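MccB protein (Escherichia coli, PDB 6OM4) probably adenylates the MccA peptide precursor at the expense of ATP, a step in building the phosphoramidate-linked nucleotide antibiotic microcin C7. Local coordinates at residues L155-L160 and P288-P293; G124-H129 and V297-C302; I142-N147 and E172-E177; N218-V223 and Y234-Y239. One frame throughout, in Å; residues are numbered along the deposited sequence.

Interaction 1: L155-L160 and P288-P293; sequences LTRQVL and PATFAP. With POP (pyrophosphate 2-), chain G; ND7 (5'-O-[(S)-amino(hydroxy)phosphoryl]adenosine), chain M.
The guanidinium group of Arg157 lies between two polar atoms. Thr290 OG1 sits 3.8 Å above one face, displaced toward the rim, while the amide nitrogen NE2 of Gln158 occupies the opposite face, also off centre. At the edge, near the plane, are O1 of the pyrophosphate and O2A of the adenosine phosphoramidate, and Thr156 OG1 lies at the edge as well. The working corner is NH2, which donates to pyrophosphate O1 at 3.0 Å, to its bridging oxygen O at 3.2 Å and to ND7 O2A at 3.0 Å. All three bonds are bent, the last to 139°, as expected where one amino group serves three acceptors on two anions. CD of the arginine packs against Thr290 CB at 3.4 Å, the two side chains crossing at about a right angle; a nearly eclipsed turn about CG-CD (chi3 -19°) then directs the guanidinium to the anions. Gln158 adds a bond of 2.9 Å from NE2 to pyrophosphate O4, and its OE1 is held by Lys170, which is itself hydrogen-bonded to both bound groups. Farther from the anions, Thr156 OG1 and Thr290 OG1 share a water, and the Ala292 methyl packs against the Thr156 carbonyl oxygen, CB to O 3.4 Å. In the fold, 155-160 belongs to the loop joining strand 141-146 to helix 170-181, and Leu160 is wedged between that helix and helix 125-136. Segment 288-293 leads into helix 292-311, with Pro288 and Thr290 against Tyr239 of strand 234-240.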
# COMPACT_ATOMS: atom_id res chain seq x y z
N LEU A 155 10.77 -1.75 20.51
CA LEU A 155 11.60 -2.59 19.63
C LEU A 155 10.86 -3.83 19.11
O LEU A 155 11.25 -4.42 18.07
CB LEU A 155 12.89 -2.97 20.37
CG LEU A 155 13.73 -1.78 20.82
CD1 LEU A 155 14.94 -2.20 21.62
CD2 LEU A 155 14.15 -0.96 19.61
N THR A 156 9.71 -4.18 19.70
CA THR A 156 8.93 -5.33 19.18
C THR A 156 8.41 -5.10 17.74
O THR A 156 8.39 -6.04 16.98
CB THR A 156 7.75 -5.67 20.09
OG1 THR A 156 6.88 -4.54 20.28
CG2 THR A 156 8.25 -6.17 21.42
N ARG A 157 8.05 -3.86 17.38
CA ARG A 157 7.37 -3.50 16.10
C ARG A 157 8.19 -2.49 15.26
O ARG A 157 8.04 -2.47 14.00
CB ARG A 157 6.01 -2.84 16.38
CG ARG A 157 5.05 -3.67 17.24
CD ARG A 157 4.01 -2.89 18.04
NE ARG A 157 4.33 -1.47 18.24
CZ ARG A 157 4.63 -0.85 19.38
NH1 ARG A 157 5.46 -1.38 20.29
NH2 ARG A 157 4.05 0.32 19.56
N GLN A 158 9.00 -1.64 15.91
CA GLN A 158 9.53 -0.42 15.30
C GLN A 158 10.92 -0.77 14.77
O GLN A 158 11.92 -0.53 15.41
CB GLN A 158 9.46 0.76 16.27
CG GLN A 158 8.02 1.05 16.65
CD GLN A 158 7.67 2.20 17.56
OE1 GLN A 158 8.41 3.16 17.71
NE2 GLN A 158 6.53 2.07 18.24
N VAL A 159 10.90 -1.39 13.59
CA VAL A 159 11.93 -2.24 13.07
C VAL A 159 13.21 -1.46 12.77
O VAL A 159 14.25 -2.04 12.70
CB VAL A 159 11.42 -3.01 11.83
CG1 VAL A 159 11.09 -2.11 10.66
CG2 VAL A 159 12.40 -4.10 11.45
N LEU A 160 13.11 -0.14 12.56
CA LEU A 160 14.32 0.62 12.26
C LEU A 160 15.12 1.00 13.50
O LEU A 160 16.31 1.44 13.33
CB LEU A 160 13.93 1.85 11.49
CG LEU A 160 13.18 1.61 10.18
CD1 LEU A 160 12.81 2.94 9.58
CD2 LEU A 160 14.02 0.78 9.22
N PRO A 288 -3.22 -0.52 23.32
CA PRO A 288 -3.52 -1.61 22.41
C PRO A 288 -2.72 -2.85 22.78
O PRO A 288 -1.56 -2.74 23.21
CB PRO A 288 -3.00 -1.12 21.06
CG PRO A 288 -3.04 0.35 21.17
CD PRO A 288 -2.89 0.72 22.62
N ALA A 289 -3.30 -4.02 22.57
CA ALA A 289 -2.50 -5.23 22.64
C ALA A 289 -1.67 -5.38 21.33
O ALA A 289 -1.98 -6.13 20.47
CB ALA A 289 -3.43 -6.34 22.99
N THR A 290 -0.59 -4.59 21.20
CA THR A 290 0.18 -4.57 19.91
C THR A 290 0.81 -5.97 19.73
O THR A 290 1.09 -6.67 20.69
CB THR A 290 1.22 -3.44 19.82
OG1 THR A 290 2.20 -3.58 20.84
CG2 THR A 290 0.61 -2.07 19.91
N PHE A 291 0.91 -6.41 18.47
CA PHE A 291 1.63 -7.62 18.11
C PHE A 291 2.32 -7.36 16.77
O PHE A 291 1.62 -6.90 15.88
CB PHE A 291 0.52 -8.65 18.06
CG PHE A 291 0.92 -10.06 17.75
CD1 PHE A 291 2.01 -10.62 18.39
CD2 PHE A 291 0.17 -10.81 16.88
CE1 PHE A 291 2.34 -11.94 18.15
CE2 PHE A 291 0.50 -12.13 16.64
CZ PHE A 291 1.59 -12.68 17.28
N ALA A 292 3.65 -7.52 16.64
CA ALA A 292 4.32 -7.09 15.40
C ALA A 292 3.62 -7.63 14.15
O ALA A 292 3.49 -6.89 13.16
CB ALA A 292 5.78 -7.48 15.40
N PRO A 293 3.21 -8.91 14.08
CA PRO A 293 2.58 -9.42 12.86
C PRO A 293 1.36 -8.59 12.42
O PRO A 293 1.19 -8.35 11.23
CB PRO A 293 2.19 -10.84 13.22
CG PRO A 293 3.25 -11.27 14.21
CD PRO A 293 3.54 -10.01 15.02
P1 POP G . 3.44 2.50 22.48
O1 POP G . 3.57 0.98 22.41
O2 POP G . 2.09 3.01 22.02
O3 POP G . 3.89 3.14 23.79
O POP G . 4.52 2.93 21.37
P2 POP G . 4.74 4.43 20.79
O4 POP G . 5.04 4.27 19.33
O5 POP G . 3.52 5.26 21.06
O6 POP G . 5.96 4.95 21.42
O1A ND7 M . 2.00 3.91 19.09
PA ND7 M . 2.35 3.56 17.68
O2A ND7 M . 3.30 2.39 17.45
N3A ND7 M . 0.85 3.22 16.96
O5' ND7 M . 2.97 4.77 16.86
C5' ND7 M . 2.22 6.02 16.90
C4' ND7 M . 3.27 7.12 16.60
C3' ND7 M . 4.17 7.32 17.87
O3' ND7 M . 5.51 7.31 17.58
C2' ND7 M . 3.55 8.65 18.48
O2' ND7 M . 4.61 9.46 19.11
C1' ND7 M . 3.07 9.32 17.43
O4' ND7 M . 2.59 8.20 16.35
N9 ND7 M . 1.90 10.13 17.64
C4 ND7 M . 1.76 11.44 17.27
C5 ND7 M . 0.51 11.82 17.63
N7 ND7 M . -0.11 10.77 18.20
C8 ND7 M . 0.73 9.75 18.19
N3 ND7 M . 2.61 12.29 16.67
C2 ND7 M . 2.22 13.50 16.42
N1 ND7 M . 1.00 13.92 16.78
C6 ND7 M . 0.14 13.12 17.36
N6 ND7 M . -1.18 13.60 17.74
O HOH W 1 4.37 -5.53 20.47

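Interaction 2: G124-H129 and V297-C302; sequences GGIGNH and VAAALC. With ND7 (5'-O-[(S)-amino(hydroxy)phosphoryl]adenosine), chain M.
Ile126 reaches over helix 292-311 with its terminal methyl: CD1 lies 3.8 Å from Ala298 CB and equally far from the Ala299 backbone N. The branch bends at its second torsion (chi2 -62°), which carries CD1 across to the alanines although CB itself does not point at them. One helical turn on, His129 meets Ala299 through the root of its side chain, CB to CB at 3.3 Å, a tight approach. Small alanines on one side thus let segments 125-129 and 297-302 approach to 8.6 Å between their axes, at a crossing angle of -46°. The other side of this helix start serves the ligand. Gly125 N donates a nearly straight bond (168°) of 2.9 Å to ND7 O2A, placing the phosphoramidate at the helix N-terminus, where the dipole probably favours its charge. Gly124 O accepts from both N and ND2 of Asn128, the side-chain nitrogen standing above the carbonyl plane. The glycine-rich turn is consistent with the GxGxxG pattern of Rossmann-type nucleotide sites. Asn128 OD1 holds Leu160 N. Outward from the contact, Ala298 touches Ala244 and Cys302 leans on Ile235 and Ala237, so helices 125-136 and 292-311 lie side by side, the latter against strands 234-240 and 243-250.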
# COMPACT_ATOMS: atom_id res chain seq x y z
N GLY A 124 5.93 5.60 14.67
CA GLY A 124 5.94 4.43 15.51
C GLY A 124 5.87 3.16 14.68
O GLY A 124 6.54 3.04 13.63
N GLY A 125 5.04 2.20 15.11
CA GLY A 125 5.04 0.87 14.47
C GLY A 125 4.67 0.95 12.99
O GLY A 125 5.33 0.40 12.07
N ILE A 126 3.53 1.58 12.73
CA ILE A 126 3.10 1.69 11.35
C ILE A 126 4.08 2.56 10.56
O ILE A 126 4.50 2.20 9.44
CB ILE A 126 1.66 2.22 11.28
CG1 ILE A 126 0.67 1.23 11.92
CG2 ILE A 126 1.29 2.62 9.86
CD1 ILE A 126 0.57 -0.12 11.28
N GLY A 127 4.46 3.70 11.11
CA GLY A 127 5.32 4.63 10.41
C GLY A 127 6.67 4.04 10.03
O GLY A 127 7.21 4.29 8.94
N ASN A 128 7.27 3.25 10.93
CA ASN A 128 8.51 2.59 10.67
C ASN A 128 8.40 1.72 9.41
O ASN A 128 9.23 1.77 8.53
CB ASN A 128 8.94 1.68 11.82
CG ASN A 128 9.89 2.32 12.81
OD1 ASN A 128 11.02 1.85 12.96
ND2 ASN A 128 9.45 3.33 13.52
N HIS A 129 7.38 0.88 9.36
CA HIS A 129 7.29 -0.12 8.33
C HIS A 129 6.90 0.51 7.00
O HIS A 129 7.46 0.12 5.97
CB HIS A 129 6.32 -1.23 8.72
CG HIS A 129 7.02 -2.33 9.44
ND1 HIS A 129 7.25 -2.34 10.80
CD2 HIS A 129 7.59 -3.44 8.96
CE1 HIS A 129 7.93 -3.43 11.11
NE2 HIS A 129 8.15 -4.11 10.00
N VAL A 297 1.35 -6.26 8.92
CA VAL A 297 0.35 -6.50 7.86
C VAL A 297 -0.29 -5.18 7.46
O VAL A 297 -0.45 -4.85 6.26
CB VAL A 297 -0.72 -7.51 8.32
CG1 VAL A 297 -1.93 -7.52 7.41
CG2 VAL A 297 -0.15 -8.93 8.44
N ALA A 298 -0.72 -4.41 8.47
CA ALA A 298 -1.40 -3.15 8.23
C ALA A 298 -0.48 -2.19 7.48
O ALA A 298 -0.89 -1.51 6.49
CB ALA A 298 -1.86 -2.52 9.51
N ALA A 299 0.74 -2.09 8.01
CA ALA A 299 1.73 -1.22 7.41
C ALA A 299 2.01 -1.62 5.96
O ALA A 299 2.07 -0.77 5.08
CB ALA A 299 3.01 -1.20 8.21
N ALA A 300 2.18 -2.92 5.71
CA ALA A 300 2.53 -3.41 4.38
C ALA A 300 1.45 -3.03 3.37
O ALA A 300 1.75 -2.48 2.30
CB ALA A 300 2.70 -4.90 4.40
N LEU A 301 0.19 -3.33 3.70
CA LEU A 301 -0.85 -3.07 2.76
C LEU A 301 -1.11 -1.57 2.60
O LEU A 301 -1.48 -1.14 1.48
CB LEU A 301 -2.10 -3.84 3.19
CG LEU A 301 -1.95 -5.34 3.02
CD1 LEU A 301 -3.04 -6.11 3.76
CD2 LEU A 301 -1.93 -5.68 1.52
N CYS A 302 -0.85 -0.76 3.64
CA CYS A 302 -0.89 0.69 3.54
C CYS A 302 0.16 1.18 2.52
O CYS A 302 -0.13 1.98 1.62
CB CYS A 302 -0.66 1.29 4.93
SG CYS A 302 -0.59 3.11 4.91
O1A ND7 M . 2.00 3.91 19.09
PA ND7 M . 2.35 3.56 17.68
O2A ND7 M . 3.30 2.39 17.45
N3A ND7 M . 0.85 3.22 16.96
O5' ND7 M . 2.97 4.77 16.86
C5' ND7 M . 2.22 6.02 16.90
C4' ND7 M . 3.27 7.12 16.60
C3' ND7 M . 4.17 7.32 17.87
O3' ND7 M . 5.51 7.31 17.58
C2' ND7 M . 3.55 8.65 18.48
O2' ND7 M . 4.61 9.46 19.11
C1' ND7 M . 3.07 9.32 17.43
O4' ND7 M . 2.59 8.20 16.35
N9 ND7 M . 1.90 10.13 17.64
C4 ND7 M . 1.76 11.44 17.27
C5 ND7 M . 0.51 11.82 17.63
N7 ND7 M . -0.11 10.77 18.20
C8 ND7 M . 0.73 9.75 18.19
N3 ND7 M . 2.61 12.29 16.67
C2 ND7 M . 2.22 13.50 16.42
N1 ND7 M . 1.00 13.92 16.78
C6 ND7 M . 0.14 13.12 17.36
N6 ND7 M . -1.18 13.60 17.74

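Interaction 3: I142-N147 and E172-E177; sequences IILIDN and EVIKRE. With ND7 (5'-O-[(S)-amino(hydroxy)phosphoryl]adenosine), chain M.
Leu144 and Ile174 cross obliquely, methyl against methyl, where strand 141-146 meets helix 170-181. Both branches of the leucine straddle a single isoleucine methyl: CD1 lies 3.7 Å and CD2 3.9 Å from Ile174 CG2. Ile174 holds CG2 anti to its nitrogen, with CG1 beside it (chi1 -60°), and thereby presents the short branch to the strand. Leu144 CD1 also comes 3.7 Å from the backbone N of Lys175. The lysine chain, fully extended, runs away from the strand, and only its CB shares in the packing. On the next helical residues a side-on salt bridge follows the helix surface: Arg176 NE and NH2 both grip Glu177 OE2, at 2.8 and 2.9 Å, lying in the guanidinium plane. NE meets the anti lone pair of that oxygen. Glu177 has further partners in Lys180 and Arg181, while Asp165 engages Arg176.

Two residues past Leu144, the strand delivers Asp146 to the nucleotide. Its OD1 accepts from ribose O2' and its OD2 from O3', each at 2.7 Å, so that the carboxylate spans the diol with one oxygen per hydroxyl. The backbone N of Cys123 and of Asp148 bind the same carboxylate and help fix its rotation. The arrangement is part of the second beta-alpha-beta unit of a Rossmann-like fold, continuing into strand 186-191, with the ribose-binding acid near the C-terminal end of the second strand, as in many dinucleotide-binding domains.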
# COMPACT_ATOMS: atom_id res chain seq x y z
N ILE A 142 10.47 12.05 1.56
CA ILE A 142 9.76 11.57 2.70
C ILE A 142 9.93 12.58 3.86
O ILE A 142 11.06 12.98 4.22
CB ILE A 142 10.23 10.16 3.11
CG1 ILE A 142 10.07 9.16 1.96
CG2 ILE A 142 9.50 9.73 4.36
CD1 ILE A 142 10.50 7.74 2.32
N ILE A 143 8.79 13.00 4.44
CA ILE A 143 8.77 13.95 5.57
C ILE A 143 8.26 13.18 6.78
O ILE A 143 7.17 12.65 6.75
CB ILE A 143 7.85 15.16 5.31
CG1 ILE A 143 8.03 15.74 3.92
CG2 ILE A 143 8.02 16.19 6.43
CD1 ILE A 143 9.40 16.17 3.59
N LEU A 144 9.10 13.10 7.81
CA LEU A 144 8.80 12.38 9.03
C LEU A 144 8.36 13.35 10.13
O LEU A 144 9.08 14.29 10.48
CB LEU A 144 10.05 11.62 9.47
CG LEU A 144 10.71 10.75 8.42
CD1 LEU A 144 12.08 10.35 8.90
CD2 LEU A 144 9.83 9.55 8.12
N ILE A 145 7.20 13.07 10.72
CA ILE A 145 6.61 13.91 11.78
C ILE A 145 6.33 13.07 13.02
O ILE A 145 5.53 12.12 13.00
CB ILE A 145 5.32 14.59 11.27
CG1 ILE A 145 5.57 15.17 9.88
CG2 ILE A 145 4.81 15.63 12.27
CD1 ILE A 145 4.38 15.97 9.32
N ASP A 146 6.95 13.48 14.12
CA ASP A 146 6.73 12.87 15.43
C ASP A 146 7.42 13.78 16.43
O ASP A 146 8.27 14.59 16.05
CB ASP A 146 7.29 11.44 15.49
CG ASP A 146 6.54 10.51 16.45
OD1 ASP A 146 6.33 10.87 17.64
OD2 ASP A 146 6.11 9.42 15.98
N ASN A 147 7.11 13.58 17.71
CA ASN A 147 7.80 14.31 18.75
C ASN A 147 8.23 13.36 19.86
O ASN A 147 8.69 13.82 20.89
CB ASN A 147 6.90 15.37 19.36
CG ASN A 147 7.68 16.38 20.17
OD1 ASN A 147 8.75 16.81 19.73
ND2 ASN A 147 7.16 16.73 21.35
N GLU A 172 14.80 11.20 13.99
CA GLU A 172 16.20 11.28 13.65
C GLU A 172 16.74 9.86 13.33
O GLU A 172 17.49 9.68 12.41
CB GLU A 172 17.01 11.94 14.76
CG GLU A 172 17.51 10.98 15.78
CD GLU A 172 18.32 11.63 16.88
OE1 GLU A 172 17.78 11.83 18.01
OE2 GLU A 172 19.49 11.97 16.58
N VAL A 173 16.27 8.84 14.05
CA VAL A 173 16.71 7.51 13.78
C VAL A 173 16.07 6.95 12.50
O VAL A 173 16.76 6.32 11.72
CB VAL A 173 16.50 6.61 14.99
CG1 VAL A 173 16.94 5.19 14.71
CG2 VAL A 173 17.22 7.20 16.18
N ILE A 174 14.77 7.16 12.30
CA ILE A 174 14.17 6.76 11.02
C ILE A 174 14.96 7.39 9.87
O ILE A 174 15.34 6.69 8.91
CB ILE A 174 12.67 7.06 10.93
CG1 ILE A 174 11.93 6.30 12.04
CG2 ILE A 174 12.17 6.72 9.54
CD1 ILE A 174 10.44 6.23 11.89
N LYS A 175 15.23 8.70 9.94
CA LYS A 175 15.93 9.36 8.85
C LYS A 175 17.27 8.68 8.60
O LYS A 175 17.65 8.41 7.46
CB LYS A 175 16.14 10.85 9.11
CG LYS A 175 17.02 11.51 8.06
CD LYS A 175 17.05 12.98 8.17
CE LYS A 175 17.78 13.61 7.00
NZ LYS A 175 18.24 14.97 7.37
N ARG A 176 18.03 8.40 9.67
CA ARG A 176 19.38 7.80 9.51
C ARG A 176 19.24 6.44 8.80
O ARG A 176 19.94 6.13 7.87
CB ARG A 176 20.06 7.67 10.88
CG ARG A 176 21.36 6.89 10.89
CD ARG A 176 21.81 6.53 12.30
NE ARG A 176 21.19 5.30 12.79
CZ ARG A 176 20.85 5.05 14.05
NH1 ARG A 176 20.98 5.98 14.99
NH2 ARG A 176 20.35 3.87 14.37
N GLU A 177 18.26 5.65 9.24
CA GLU A 177 18.11 4.29 8.76
C GLU A 177 17.56 4.24 7.32
O GLU A 177 17.90 3.35 6.58
CB GLU A 177 17.27 3.51 9.78
CG GLU A 177 18.04 3.29 11.07
CD GLU A 177 19.36 2.53 10.94
OE1 GLU A 177 19.42 1.52 10.17
OE2 GLU A 177 20.34 2.97 11.60
O1A ND7 M . 2.00 3.91 19.09
PA ND7 M . 2.35 3.56 17.68
O2A ND7 M . 3.30 2.39 17.45
N3A ND7 M . 0.85 3.22 16.96
O5' ND7 M . 2.97 4.77 16.86
C5' ND7 M . 2.22 6.02 16.90
C4' ND7 M . 3.27 7.12 16.60
C3' ND7 M . 4.17 7.32 17.87
O3' ND7 M . 5.51 7.31 17.58
C2' ND7 M . 3.55 8.65 18.48
O2' ND7 M . 4.61 9.46 19.11
C1' ND7 M . 3.07 9.32 17.43
O4' ND7 M . 2.59 8.20 16.35
N9 ND7 M . 1.90 10.13 17.64
C4 ND7 M . 1.76 11.44 17.27
C5 ND7 M . 0.51 11.82 17.63
N7 ND7 M . -0.11 10.77 18.20
C8 ND7 M . 0.73 9.75 18.19
N3 ND7 M . 2.61 12.29 16.67
C2 ND7 M . 2.22 13.50 16.42
N1 ND7 M . 1.00 13.92 16.78
C6 ND7 M . 0.14 13.12 17.36
N6 ND7 M . -1.18 13.60 17.74

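Interaction 4: N218-V223 and Y234-Y239; sequences NLINWV and YINAGY. With ND7 (5'-O-[(S)-amino(hydroxy)phosphoryl]adenosine), chain M.
Ile220 sets the tip of its longer branch on Asn236: CD1 is 3.7 Å from both CG and OD1 of the amide and 4.0 Å from ND2, so the methyl rests against the group as a whole and not against one atom. The same CD1 lies 4.2 Å from CE1 of Tyr234, approaching the ring obliquely. What brings it there is CG1 standing anti to the isoleucine nitrogen (chi1 -178°), followed by a bend at chi2 that tips the methyl toward the strand. In the next shell, the polar ends of both strand residues are occupied by other partners. Asn236 ND2 donates to the Val211 carbonyl of the neighbouring strand, and its OD1 bonds a polar side chain of the bound peptide. The two segments also line the nucleotide pocket, Leu219 CD2 coming 3.7 Å from ND7 N6 and Tyr239 OH lying 3.1 Å from N3A. Between segments 218-223 and 234-239, latter parts of a beta-alpha-beta unit, the contact is van der Waals packing, and the Tyr234 OH bond to Asn224 adds a polar tie to the same helix. Such packing probably helps to set their spacing, whereas the direction of the Asn236 amide, and hence its hold on the peptide, is probably governed by the Val211 bond.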
# COMPACT_ATOMS: atom_id res chain seq x y z
N ASN A 218 -9.72 11.13 18.55
CA ASN A 218 -10.39 11.82 17.42
C ASN A 218 -9.37 12.52 16.51
O ASN A 218 -9.75 13.35 15.70
CB ASN A 218 -11.52 12.74 17.90
CG ASN A 218 -11.04 13.84 18.82
OD1 ASN A 218 -9.99 13.72 19.44
ND2 ASN A 218 -11.76 14.95 18.87
N LEU A 219 -8.09 12.15 16.57
CA LEU A 219 -7.13 12.74 15.65
C LEU A 219 -7.56 12.42 14.22
O LEU A 219 -7.46 13.25 13.32
CB LEU A 219 -5.74 12.17 15.92
CG LEU A 219 -4.66 12.59 14.94
CD1 LEU A 219 -4.43 14.08 14.92
CD2 LEU A 219 -3.37 11.87 15.29
N ILE A 220 -8.00 11.18 14.01
CA ILE A 220 -8.37 10.78 12.66
C ILE A 220 -9.49 11.70 12.16
O ILE A 220 -9.52 12.11 10.99
CB ILE A 220 -8.76 9.29 12.58
CG1 ILE A 220 -9.10 8.89 11.15
CG2 ILE A 220 -9.89 8.92 13.55
CD1 ILE A 220 -7.98 9.17 10.16
N ASN A 221 -10.40 12.07 13.06
CA ASN A 221 -11.52 12.99 12.67
C ASN A 221 -10.99 14.37 12.28
O ASN A 221 -11.44 14.96 11.26
CB ASN A 221 -12.59 13.06 13.76
CG ASN A 221 -13.14 11.70 14.10
OD1 ASN A 221 -12.62 11.05 15.02
ND2 ASN A 221 -14.11 11.24 13.33
N TRP A 222 -10.02 14.88 13.05
CA TRP A 222 -9.38 16.13 12.73
C TRP A 222 -8.69 16.05 11.37
O TRP A 222 -8.76 17.00 10.55
CB TRP A 222 -8.32 16.49 13.77
CG TRP A 222 -8.84 16.82 15.12
CD1 TRP A 222 -10.13 17.10 15.48
CD2 TRP A 222 -8.03 16.98 16.30
NE1 TRP A 222 -10.17 17.44 16.81
CE2 TRP A 222 -8.91 17.31 17.35
CE3 TRP A 222 -6.66 16.85 16.57
CZ2 TRP A 222 -8.45 17.53 18.65
CZ3 TRP A 222 -6.22 17.03 17.86
CH2 TRP A 222 -7.11 17.38 18.88
N VAL A 223 -7.90 14.98 11.19
CA VAL A 223 -7.12 14.84 9.94
C VAL A 223 -8.06 14.81 8.73
O VAL A 223 -7.86 15.44 7.74
CB VAL A 223 -6.22 13.58 10.01
CG1 VAL A 223 -5.58 13.32 8.66
CG2 VAL A 223 -5.17 13.70 11.10
N TYR A 234 -5.09 11.31 1.79
CA TYR A 234 -4.45 10.63 2.92
C TYR A 234 -4.86 9.15 2.93
O TYR A 234 -5.86 8.77 2.35
CB TYR A 234 -4.77 11.31 4.25
CG TYR A 234 -6.16 11.06 4.77
CD1 TYR A 234 -6.45 9.91 5.50
CD2 TYR A 234 -7.20 11.96 4.57
CE1 TYR A 234 -7.71 9.67 6.01
CE2 TYR A 234 -8.47 11.72 5.07
CZ TYR A 234 -8.74 10.56 5.78
OH TYR A 234 -9.97 10.20 6.28
N ILE A 235 -4.08 8.35 3.65
CA ILE A 235 -4.46 7.01 3.96
C ILE A 235 -4.21 6.76 5.45
O ILE A 235 -3.21 7.20 5.98
CB ILE A 235 -3.72 6.01 3.06
CG1 ILE A 235 -4.27 4.60 3.33
CG2 ILE A 235 -2.20 6.13 3.19
CD1 ILE A 235 -3.78 3.55 2.37
N ASN A 236 -5.17 6.13 6.12
CA ASN A 236 -5.02 5.76 7.53
C ASN A 236 -4.61 4.28 7.59
O ASN A 236 -5.03 3.51 6.77
CB ASN A 236 -6.30 6.08 8.29
CG ASN A 236 -6.24 5.96 9.79
OD1 ASN A 236 -7.23 5.56 10.38
ND2 ASN A 236 -5.14 6.40 10.42
N ALA A 237 -3.81 3.88 8.60
CA ALA A 237 -3.60 2.46 8.85
C ALA A 237 -3.27 2.27 10.32
O ALA A 237 -2.84 3.21 10.98
CB ALA A 237 -2.47 1.92 8.00
N GLY A 238 -3.44 1.04 10.78
CA GLY A 238 -3.13 0.70 12.13
C GLY A 238 -3.80 -0.60 12.50
O GLY A 238 -3.81 -1.52 11.73
N TYR A 239 -4.31 -0.66 13.73
CA TYR A 239 -4.88 -1.89 14.26
C TYR A 239 -5.86 -1.53 15.37
O TYR A 239 -5.71 -0.52 16.06
CB TYR A 239 -3.78 -2.85 14.75
CG TYR A 239 -2.69 -2.11 15.48
CD1 TYR A 239 -2.83 -1.74 16.81
CD2 TYR A 239 -1.58 -1.69 14.79
CE1 TYR A 239 -1.84 -0.97 17.43
CE2 TYR A 239 -0.58 -0.98 15.41
CZ TYR A 239 -0.73 -0.58 16.72
OH TYR A 239 0.30 0.14 17.26
O1A ND7 M . 2.00 3.91 19.09
PA ND7 M . 2.35 3.56 17.68
O2A ND7 M . 3.30 2.39 17.45
N3A ND7 M . 0.85 3.22 16.96
O5' ND7 M . 2.97 4.77 16.86
C5' ND7 M . 2.22 6.02 16.90
C4' ND7 M . 3.27 7.12 16.60
C3' ND7 M . 4.17 7.32 17.87
O3' ND7 M . 5.51 7.31 17.58
C2' ND7 M . 3.55 8.65 18.48
O2' ND7 M . 4.61 9.46 19.11
C1' ND7 M . 3.07 9.32 17.43
O4' ND7 M . 2.59 8.20 16.35
N9 ND7 M . 1.90 10.13 17.64
C4 ND7 M . 1.76 11.44 17.27
C5 ND7 M . 0.51 11.82 17.63
N7 ND7 M . -0.11 10.77 18.20
C8 ND7 M . 0.73 9.75 18.19
N3 ND7 M . 2.61 12.29 16.67
C2 ND7 M . 2.22 13.50 16.42
N1 ND7 M . 1.00 13.92 16.78
C6 ND7 M . 0.14 13.12 17.36
N6 ND7 M . -1.18 13.60 17.74

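All four contacts belong to the ThiF-family region and surround one nucleotide site, which each touches. Interactions 1 and 2 share helix 292-311, with centres about 10 Å apart. Interactions 3 and 4 reach the same mixed sheet, through strands 141-146 and 234-240, but their centres are about 19 Å apart and they do not touch. Along the chain interaction 3 closes before interaction 4 opens; both fall within the long span bridged by interaction 2, and interactions 1 and 3 alternate their segments. Helix 125-136 borders interactions 1 and 3. Segments distant in sequence thus converge, bringing ribose, phosphoramidate, pyrophosphate and peptide binding together along the C-terminal ends of the parallel strands.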